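Local coordinates for protein ATP phosphoribosyltransferase regulatory subunit (Bacillus halodurans, PDB 3OD1) that is probably required, together with its HisG partner, for the first step of histidine biosynthesis and may allow feedback regulation by histidine, at residues L221-G226 and F267-V272. Sequence-based numbering, arbitrary orientation.
Sequences LSLRGG and FDLTLV
A salt bridge with two bonds joins Arg224 to Asp268: Arg224 NE donates to Asp268 OD1 at 2.9 Å and Arg224 NH2 to Asp268 OD2 at 3.1 Å. The two side chains run next to each other in the same direction, but their flat groups are turned 76° apart, and both oxygens, though near the guanidinium plane, are met from above the carboxylate plane. The bend of the arginine chain at chi3 (75°) places NE beside OD1 of Asp268. Asp268 OD1 also accepts from Thr270 OG1 (2.6 Å), on its syn side, and from Thr270 N, which makes an Asx turn inside the type I turn Asp268-Leu271. An alanine in place of Asp268 would probably leave the Arg224 guanidinium without its charge partner and Thr270 OG1 without this acceptor.

Backbone bonds join strand 224-225, an edge strand of the mixed sheet within this chain's synthetase-like domain, antiparallel to strand 265-268. Gly225 and Phe267 form the hydrogen-bonded pair, N to O in both directions; beyond them Leu269 N binds Leu223 O at 3.0 Å, where Leu223 centres an inverse gamma turn. Beside this pairing, ring carbon CD2 of Phe267 lies 3.6 Å from the carbonyl oxygen O of Gly226.

Among the apolar contacts, Leu223 CB meets Leu269 CB at 3.9 Å, with helices 168-179 and 228-234 packing on both leucines. Thr270 CG2 approaches Leu221 CA at 3.7 Å.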
ATOM      1  N   LEU B 221      35.863 -16.979  12.215  1.00 53.02           N
ATOM      2  CA  LEU B 221      35.770 -16.409  10.869  1.00 48.77           C
ATOM      3  C   LEU B 221      35.735 -17.463   9.766  1.00 45.47           C
ATOM      4  O   LEU B 221      35.270 -17.201   8.658  1.00 49.65           O
ATOM      5  CB  LEU B 221      36.942 -15.465  10.626  1.00 53.21           C
ATOM      6  CG  LEU B 221      36.677 -13.967  10.764  1.00 60.16           C
ATOM      7  CD1 LEU B 221      35.656 -13.671  11.854  1.00 57.96           C
ATOM      8  CD2 LEU B 221      37.985 -13.225  11.007  1.00 51.16           C
ATOM      9  N   SER B 222      36.233 -18.656  10.068  1.00 45.34           N
ATOM     10  CA  SER B 222      36.266 -19.722   9.076  1.00 48.04           C
ATOM     11  C   SER B 222      34.980 -20.539   9.037  1.00 45.21           C
ATOM     12  O   SER B 222      34.811 -21.371   8.153  1.00 53.59           O
ATOM     13  CB  SER B 222      37.455 -20.653   9.330  1.00 60.13           C
ATOM     14  OG  SER B 222      38.617 -20.164   8.685  1.00 69.46           O
ATOM     15  N   LEU B 223      34.085 -20.313   9.998  1.00 48.17           N
ATOM     16  CA  LEU B 223      32.868 -21.121  10.114  1.00 45.39           C
ATOM     17  C   LEU B 223      31.814 -20.666   9.112  1.00 48.39           C
ATOM     18  O   LEU B 223      30.767 -20.131   9.482  1.00 48.80           O
ATOM     19  CB  LEU B 223      32.317 -21.068  11.543  1.00 45.00           C
ATOM     20  CG  LEU B 223      33.275 -21.535  12.634  1.00 48.80           C
ATOM     21  CD1 LEU B 223      32.706 -21.265  14.029  1.00 49.19           C
ATOM     22  CD2 LEU B 223      33.620 -23.023  12.448  1.00 55.76           C
ATOM     23  N   ARG B 224      32.109 -20.877   7.835  1.00 47.57           N
ATOM     24  CA  ARG B 224      31.259 -20.411   6.754  1.00 44.45           C
ATOM     25  C   ARG B 224      31.290 -21.453   5.651  1.00 57.20           C
ATOM     26  O   ARG B 224      32.311 -21.623   4.983  1.00 58.47           O
ATOM     27  CB  ARG B 224      31.775 -19.074   6.211  1.00 44.99           C
ATOM     28  CG  ARG B 224      32.189 -18.077   7.286  1.00 48.70           C
ATOM     29  CD  ARG B 224      32.587 -16.738   6.682  1.00 43.90           C
ATOM     30  NE  ARG B 224      31.439 -15.941   6.238  1.00 42.73           N
ATOM     31  CZ  ARG B 224      31.316 -15.442   5.016  1.00 40.94           C
ATOM     32  NH1 ARG B 224      32.261 -15.688   4.118  1.00 36.77           N
ATOM     33  NH2 ARG B 224      30.247 -14.716   4.687  1.00 44.32           N
ATOM     34  N   GLY B 225      30.178 -22.160   5.468  1.00 64.04           N
ATOM     35  CA  GLY B 225      30.085 -23.183   4.441  1.00 62.91           C
ATOM     36  C   GLY B 225      28.821 -24.015   4.532  1.00 61.49           C
ATOM     37  O   GLY B 225      27.734 -23.494   4.787  1.00 55.71           O
ATOM     38  N   GLY B 226      28.971 -25.318   4.324  1.00 56.82           N
ATOM     39  CA  GLY B 226      27.846 -26.235   4.325  1.00 46.47           C
ATOM     40  C   GLY B 226      27.580 -26.790   5.709  1.00 53.18           C
ATOM     41  O   GLY B 226      28.138 -26.311   6.697  1.00 59.49           O
ATOM     42  N   PHE B 267      25.688 -22.097   6.024  1.00 37.44           N
ATOM     43  CA  PHE B 267      25.904 -21.563   7.357  1.00 41.10           C
ATOM     44  C   PHE B 267      26.963 -20.483   7.371  1.00 46.11           C
ATOM     45  O   PHE B 267      28.002 -20.611   6.724  1.00 49.14           O
ATOM     46  CB  PHE B 267      26.246 -22.685   8.330  1.00 51.58           C
ATOM     47  CG  PHE B 267      25.141 -23.681   8.494  1.00 56.58           C
ATOM     48  CD1 PHE B 267      24.163 -23.493   9.459  1.00 55.91           C
ATOM     49  CD2 PHE B 267      25.062 -24.787   7.663  1.00 58.37           C
ATOM     50  CE1 PHE B 267      23.134 -24.400   9.602  1.00 54.72           C
ATOM     51  CE2 PHE B 267      24.038 -25.701   7.805  1.00 61.40           C
ATOM     52  CZ  PHE B 267      23.072 -25.507   8.776  1.00 60.14           C
ATOM     53  N   ASP B 268      26.681 -19.405   8.094  1.00 37.64           N
ATOM     54  CA  ASP B 268      27.649 -18.335   8.283  1.00 33.42           C
ATOM     55  C   ASP B 268      27.620 -17.884   9.729  1.00 39.51           C
ATOM     56  O   ASP B 268      26.885 -16.964  10.093  1.00 38.78           O
ATOM     57  CB  ASP B 268      27.373 -17.166   7.342  1.00 37.44           C
ATOM     58  CG  ASP B 268      28.355 -16.023   7.532  1.00 41.60           C
ATOM     59  OD1 ASP B 268      29.351 -16.198   8.269  1.00 42.65           O
ATOM     60  OD2 ASP B 268      28.132 -14.949   6.941  1.00 44.65           O
ATOM     61  N   LEU B 269      28.415 -18.553  10.557  1.00 34.53           N
ATOM     62  CA  LEU B 269      28.390 -18.286  11.984  1.00 34.81           C
ATOM     63  C   LEU B 269      29.057 -16.959  12.325  1.00 37.90           C
ATOM     64  O   LEU B 269      29.131 -16.590  13.485  1.00 36.34           O
ATOM     65  CB  LEU B 269      29.009 -19.448  12.771  1.00 42.30           C
ATOM     66  CG  LEU B 269      28.020 -20.565  13.126  1.00 49.99           C
ATOM     67  CD1 LEU B 269      27.262 -21.022  11.902  1.00 55.16           C
ATOM     68  CD2 LEU B 269      28.714 -21.754  13.804  1.00 47.04           C
ATOM     69  N   THR B 270      29.527 -16.219  11.319  1.00 43.53           N
ATOM     70  CA  THR B 270      30.033 -14.873  11.593  1.00 39.69           C
ATOM     71  C   THR B 270      28.893 -13.851  11.551  1.00 41.12           C
ATOM     72  O   THR B 270      29.082 -12.674  11.862  1.00 41.64           O
ATOM     73  CB  THR B 270      31.128 -14.437  10.600  1.00 35.75           C
ATOM     74  OG1 THR B 270      30.538 -14.137   9.336  1.00 40.53           O
ATOM     75  CG2 THR B 270      32.176 -15.539  10.444  1.00 32.60           C
ATOM     76  N   LEU B 271      27.706 -14.316  11.185  1.00 37.60           N
ATOM     77  CA  LEU B 271      26.593 -13.410  10.911  1.00 35.77           C
ATOM     78  C   LEU B 271      26.086 -12.735  12.179  1.00 40.60           C
ATOM     79  O   LEU B 271      25.636 -13.402  13.106  1.00 40.02           O
ATOM     80  CB  LEU B 271      25.453 -14.164  10.221  1.00 42.53           C
ATOM     81  CG  LEU B 271      24.273 -13.325   9.726  1.00 45.80           C
ATOM     82  CD1 LEU B 271      24.707 -12.374   8.604  1.00 44.83           C
ATOM     83  CD2 LEU B 271      23.149 -14.234   9.262  1.00 41.50           C
ATOM     84  N   VAL B 272      26.180 -11.409  12.213  1.00 37.95           N
ATOM     85  CA  VAL B 272      25.608 -10.608  13.285  1.00 37.56           C
ATOM     86  C   VAL B 272      24.712  -9.551  12.638  1.00 41.06           C
ATOM     87  O   VAL B 272      25.203  -8.639  11.970  1.00 36.80           O
ATOM     88  CB  VAL B 272      26.705  -9.899  14.108  1.00 42.28           C
ATOM     89  CG1 VAL B 272      26.084  -8.884  15.095  1.00 40.43           C
ATOM     90  CG2 VAL B 272      27.594 -10.919  14.837  1.00 43.56           C
TER